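PDB 2I7F: ferredoxin component of dioxygenase from Sphingobium yanoikuyae, which probably passes electrons to the terminal oxygenase of biphenyl 2,3-dioxygenase through its Rieske-type [2Fe-2S] cluster. Local coordinates for residues V31-D35 / Q57-I62; V40-T46 / I85-Y90. All coordinates share one frame. Residues are numbered along the deposited sequence.

Contact 1: residues V31-D35 / Q57-I62; sequences VYNVD and QDGTII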
# COMPACT_ATOMS: atom_id res chain seq x y z
N VAL A 31 1.53 -1.57 -3.08
CA VAL A 31 1.68 -2.96 -2.65
C VAL A 31 2.95 -3.13 -1.80
O VAL A 31 4.04 -2.68 -2.18
CB VAL A 31 1.72 -3.90 -3.87
CG1 VAL A 31 1.69 -5.37 -3.44
CG2 VAL A 31 0.57 -3.58 -4.80
N TYR A 32 2.80 -3.78 -0.64
CA TYR A 32 3.84 -3.96 0.33
C TYR A 32 4.06 -5.41 0.71
O TYR A 32 3.12 -6.21 0.71
CB TYR A 32 3.54 -3.22 1.62
CG TYR A 32 2.97 -1.85 1.51
CD1 TYR A 32 1.62 -1.68 1.21
CD2 TYR A 32 3.73 -0.72 1.78
CE1 TYR A 32 1.07 -0.46 1.15
CE2 TYR A 32 3.13 0.57 1.72
CZ TYR A 32 1.81 0.67 1.42
OH TYR A 32 1.16 1.91 1.34
N ASN A 33 5.30 -5.70 1.10
CA ASN A 33 5.68 -6.95 1.70
C ASN A 33 6.21 -6.59 3.09
O ASN A 33 7.22 -5.88 3.21
CB ASN A 33 6.73 -7.63 0.82
CG ASN A 33 7.47 -8.81 1.50
OD1 ASN A 33 7.29 -9.12 2.67
ND2 ASN A 33 8.35 -9.43 0.73
N VAL A 34 5.49 -7.02 4.13
CA VAL A 34 5.87 -6.89 5.52
C VAL A 34 6.26 -8.29 6.03
O VAL A 34 5.42 -9.18 6.20
CB VAL A 34 4.71 -6.26 6.38
CG1 VAL A 34 5.06 -6.29 7.88
CG2 VAL A 34 4.39 -4.82 5.90
N ASP A 35 7.55 -8.50 6.24
CA ASP A 35 8.07 -9.78 6.74
C ASP A 35 7.58 -11.01 5.97
O ASP A 35 7.32 -12.07 6.56
CB ASP A 35 7.74 -9.92 8.23
CG ASP A 35 8.59 -10.97 8.93
OD1 ASP A 35 9.80 -11.10 8.60
OD2 ASP A 35 8.04 -11.70 9.81
N GLN A 57 9.33 2.51 4.22
CA GLN A 57 8.73 1.42 4.93
C GLN A 57 9.62 1.03 6.07
O GLN A 57 10.82 0.82 5.92
CB GLN A 57 8.50 0.23 4.02
CG GLN A 57 7.75 -0.91 4.71
CD GLN A 57 7.61 -2.13 3.82
OE1 GLN A 57 7.96 -2.09 2.65
NE2 GLN A 57 7.11 -3.22 4.39
N ASP A 58 9.03 0.95 7.25
CA ASP A 58 9.76 0.47 8.41
C ASP A 58 8.89 -0.61 9.05
O ASP A 58 8.13 -0.34 9.98
CB ASP A 58 9.99 1.62 9.38
CG ASP A 58 10.86 1.21 10.58
OD1 ASP A 58 11.34 0.06 10.66
OD2 ASP A 58 11.04 2.07 11.45
N GLY A 59 9.00 -1.81 8.52
CA GLY A 59 8.22 -2.93 9.00
C GLY A 59 6.77 -2.75 8.56
O GLY A 59 6.51 -2.75 7.35
N THR A 60 5.85 -2.63 9.52
CA THR A 60 4.43 -2.41 9.21
C THR A 60 4.10 -0.93 9.07
O THR A 60 2.95 -0.59 8.84
CB THR A 60 3.47 -2.98 10.31
OG1 THR A 60 3.87 -2.46 11.59
CG2 THR A 60 3.53 -4.45 10.37
N ILE A 61 5.06 -0.03 9.22
CA ILE A 61 4.77 1.38 9.07
C ILE A 61 5.24 1.85 7.68
O ILE A 61 6.33 1.50 7.23
CB ILE A 61 5.41 2.21 10.21
CG1 ILE A 61 4.83 1.82 11.60
CG2 ILE A 61 5.28 3.69 9.97
CD1 ILE A 61 3.32 1.88 11.72
N ILE A 62 4.39 2.58 6.97
CA ILE A 62 4.86 3.33 5.80
C ILE A 62 4.84 4.82 6.17
O ILE A 62 3.83 5.34 6.65
CB ILE A 62 4.04 3.00 4.52
CG1 ILE A 62 4.68 3.63 3.24
CG2 ILE A 62 2.52 3.37 4.70
CD1 ILE A 62 6.07 3.18 2.93
O HOH W 1 7.23 -3.61 0.54
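In this Rieske fold, the contact joins the large antiparallel sheet, through strand 29-34, to the tight hairpin of the small three-stranded sheet, residues 57-62. Its type II' turn runs from Asp58 to Ile61, and Gly59 takes the positive phi that favours glycine.

Gln57 is the main polar bridge. Its chi1 and chi2 are both t, so the side chain extends straight to the backbone of Asn33. NE2 of Gln57 also donates to Gly59 O (3.1 Å), tying the amide to its own turn. The side chain of Asn33 starts away from the hairpin; its OD1 bonds Gly36 N and its ND2 bonds Val13 O.

Val34, in the t rotamer, sets its two methyls on the turn. CG1 of Val34 meets Thr60 CG2 at 3.5 Å, and CG2 of Val34 lies 3.3 Å from Gly59 O. Tyr32, chi1 m, points toward the hairpin. Its ring edge packs on Ile62, with Tyr32 CE2 3.8 Å from Ile62 CG1, and its hydroxyl bonds Thr41 OG1.

The Gln57 amide meets Asn33 twice: Gln57 NE2 donates to Asn33 O at 2.9 Å, while a water linked to Gln57 OE1 (2.7 Å) accepts from Asn33 N (2.9 Å).

Contact 2: residues V40-T46 / I85-Y90; sequences VTDNLCT and IPIKTY. With FES (Fe2/s2 (inorganic) cluster), chain D.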
# COMPACT_ATOMS: atom_id res chain seq x y z
N VAL A 40 -2.06 -4.33 0.64
CA VAL A 40 -2.39 -3.38 -0.42
C VAL A 40 -3.19 -2.21 0.21
O VAL A 40 -4.18 -2.45 0.94
CB VAL A 40 -3.17 -4.04 -1.61
CG1 VAL A 40 -3.60 -2.99 -2.70
CG2 VAL A 40 -2.31 -5.16 -2.24
N THR A 41 -2.72 -1.00 -0.04
CA THR A 41 -3.37 0.25 0.36
C THR A 41 -3.52 1.18 -0.85
O THR A 41 -2.83 1.01 -1.84
CB THR A 41 -2.60 1.01 1.50
OG1 THR A 41 -1.46 1.74 0.99
CG2 THR A 41 -2.17 0.08 2.63
N ASP A 42 -4.41 2.16 -0.79
CA ASP A 42 -4.27 3.33 -1.65
C ASP A 42 -2.85 3.93 -1.55
O ASP A 42 -2.20 3.87 -0.53
CB ASP A 42 -5.31 4.39 -1.32
CG ASP A 42 -6.69 4.06 -1.88
OD1 ASP A 42 -6.81 3.06 -2.62
OD2 ASP A 42 -7.64 4.80 -1.57
N ASN A 43 -2.35 4.45 -2.66
CA ASN A 43 -1.01 5.06 -2.68
C ASN A 43 -1.01 6.57 -2.32
O ASN A 43 -0.05 7.07 -1.73
CB ASN A 43 -0.41 4.84 -4.07
CG ASN A 43 1.07 4.84 -4.10
OD1 ASN A 43 1.69 4.78 -5.19
ND2 ASN A 43 1.68 4.89 -2.93
N LEU A 44 -2.07 7.29 -2.69
CA LEU A 44 -2.15 8.71 -2.39
C LEU A 44 -2.31 8.90 -0.87
O LEU A 44 -3.31 8.48 -0.28
CB LEU A 44 -3.32 9.41 -3.16
CG LEU A 44 -3.28 10.96 -3.20
CD1 LEU A 44 -2.12 11.47 -4.09
CD2 LEU A 44 -4.62 11.56 -3.65
N CYS A 45 -1.32 9.54 -0.24
CA CYS A 45 -1.43 10.01 1.13
C CYS A 45 -2.76 10.76 1.31
O CYS A 45 -3.23 11.41 0.38
CB CYS A 45 -0.29 10.95 1.49
SG CYS A 45 -0.31 11.28 3.26
N THR A 46 -3.38 10.57 2.48
CA THR A 46 -4.69 11.19 2.76
C THR A 46 -4.49 12.63 3.22
O THR A 46 -5.44 13.39 3.30
CB THR A 46 -5.54 10.42 3.85
OG1 THR A 46 -4.85 10.43 5.11
CG2 THR A 46 -5.90 8.98 3.44
N ILE A 85 -6.61 10.82 8.62
CA ILE A 85 -7.65 10.06 7.90
C ILE A 85 -7.03 8.71 7.52
O ILE A 85 -6.02 8.68 6.83
CB ILE A 85 -8.10 10.79 6.60
CG1 ILE A 85 -8.73 12.16 6.90
CG2 ILE A 85 -9.06 9.93 5.80
CD1 ILE A 85 -8.81 13.08 5.66
N PRO A 86 -7.62 7.59 7.97
CA PRO A 86 -7.01 6.30 7.63
C PRO A 86 -6.88 6.07 6.12
O PRO A 86 -7.75 6.49 5.35
CB PRO A 86 -7.97 5.29 8.26
CG PRO A 86 -8.54 6.02 9.37
CD PRO A 86 -8.79 7.38 8.83
N ILE A 87 -5.79 5.41 5.71
CA ILE A 87 -5.56 5.01 4.33
C ILE A 87 -6.52 3.84 4.06
O ILE A 87 -6.86 3.07 4.97
CB ILE A 87 -3.99 4.71 4.07
CG1 ILE A 87 -3.60 4.72 2.61
CG2 ILE A 87 -3.57 3.41 4.66
CD1 ILE A 87 -3.75 6.04 1.88
N LYS A 88 -7.07 3.79 2.86
CA LYS A 88 -7.87 2.65 2.44
C LYS A 88 -6.96 1.45 2.25
O LYS A 88 -5.94 1.56 1.61
CB LYS A 88 -8.59 2.95 1.14
CG LYS A 88 -9.35 1.78 0.49
CD LYS A 88 -10.68 1.62 1.09
CE LYS A 88 -11.53 0.67 0.29
NZ LYS A 88 -12.67 0.29 1.15
N THR A 89 -7.38 0.32 2.82
CA THR A 89 -6.76 -0.99 2.64
C THR A 89 -7.68 -1.91 1.82
O THR A 89 -8.87 -1.64 1.65
CB THR A 89 -6.41 -1.67 4.02
OG1 THR A 89 -7.61 -2.09 4.71
CG2 THR A 89 -5.59 -0.75 4.93
N TYR A 90 -7.10 -2.96 1.26
CA TYR A 90 -7.80 -3.92 0.44
C TYR A 90 -7.41 -5.33 0.89
O TYR A 90 -6.23 -5.57 1.16
CB TYR A 90 -7.45 -3.73 -1.08
CG TYR A 90 -7.81 -2.35 -1.62
CD1 TYR A 90 -6.94 -1.29 -1.50
CD2 TYR A 90 -9.02 -2.12 -2.23
CE1 TYR A 90 -7.24 -0.05 -1.98
CE2 TYR A 90 -9.35 -0.86 -2.70
CZ TYR A 90 -8.46 0.17 -2.57
OH TYR A 90 -8.82 1.39 -3.09
FE1 FES D . 1.41 15.24 4.37
FE2 FES D . 1.54 12.66 3.42
S1 FES D . 1.75 13.41 5.50
S2 FES D . 1.18 14.56 2.28
O HOH W 2 -7.23 6.16 0.84
O HOH W 3 -4.72 12.46 6.89
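The two segments pair briefly in antiparallel fashion, part, and then meet again at a threonine next to a cluster ligand. There Thr46 OG1 donates to Ile85 O at 2.7 Å. A water completes the link between Thr46 and Ile85: it donates to Thr46 OG1 (2.7 Å) and accepts from Ile85 N (3.0 Å).

Between the two meeting points sits the buried side chain of Ile87. Ile87 CD1 lies 3.3 Å from Leu44 O and 4.0 Å from Thr46 CG2. Ile87 CG1 lies 3.5 Å from Asp42 O. Phe71, from the small sheet, also touches Ile87 and Thr46.

Residues 43-46 belong to the first cluster-binding loop of the Rieske domain. Cys45 and His47 are the ligands of its Cys-X-His motif, and Thr46 is the residue between them. Cys45 SG binds FE2 of the cluster at 2.3 Å, and Cys64 from the second loop binds the same iron.

At the other end the two segments run antiparallel. Tyr90 N donates to Val40 O (3.0 Å) and Asp42 N donates to Lys88 O (2.9 Å). Between these bonds, Thr41 and Thr89 form a non-hydrogen-bonded pair with CA atoms 4.3 Å apart. Val40 CG1 packs on Tyr90 CD1 at 3.9 Å. On the same side chain, Tyr90 OH donates to Asp42 OD1 at 2.7 Å. The second carboxylate oxygen, Asp42 OD2, takes a bond from a water (2.8 Å) that accepts from Lys88 N (3.1 Å).

The centres of the two contacts lie about 13 Å apart. Along the chain their segments alternate: 31-35, 40-46, 57-62, then 85-90. Strands 29-34 and 37-42 follow each other and are neighbours in the large antiparallel sheet. Contact 1 has one segment in that sheet and crosses to the small sheet; contact 2 pairs two neighbouring strands of the large sheet, 37-42 and 89-95. The contacts touch directly: Tyr32 OH and Thr41 OG1 are 2.7 Å apart, a probable hydrogen bond, and Val31 packs on Val40. Contact 1 thus joins the two sheets, while contact 2 carries the strand pair on into the loop that holds Cys45, where it meets residues 85-87.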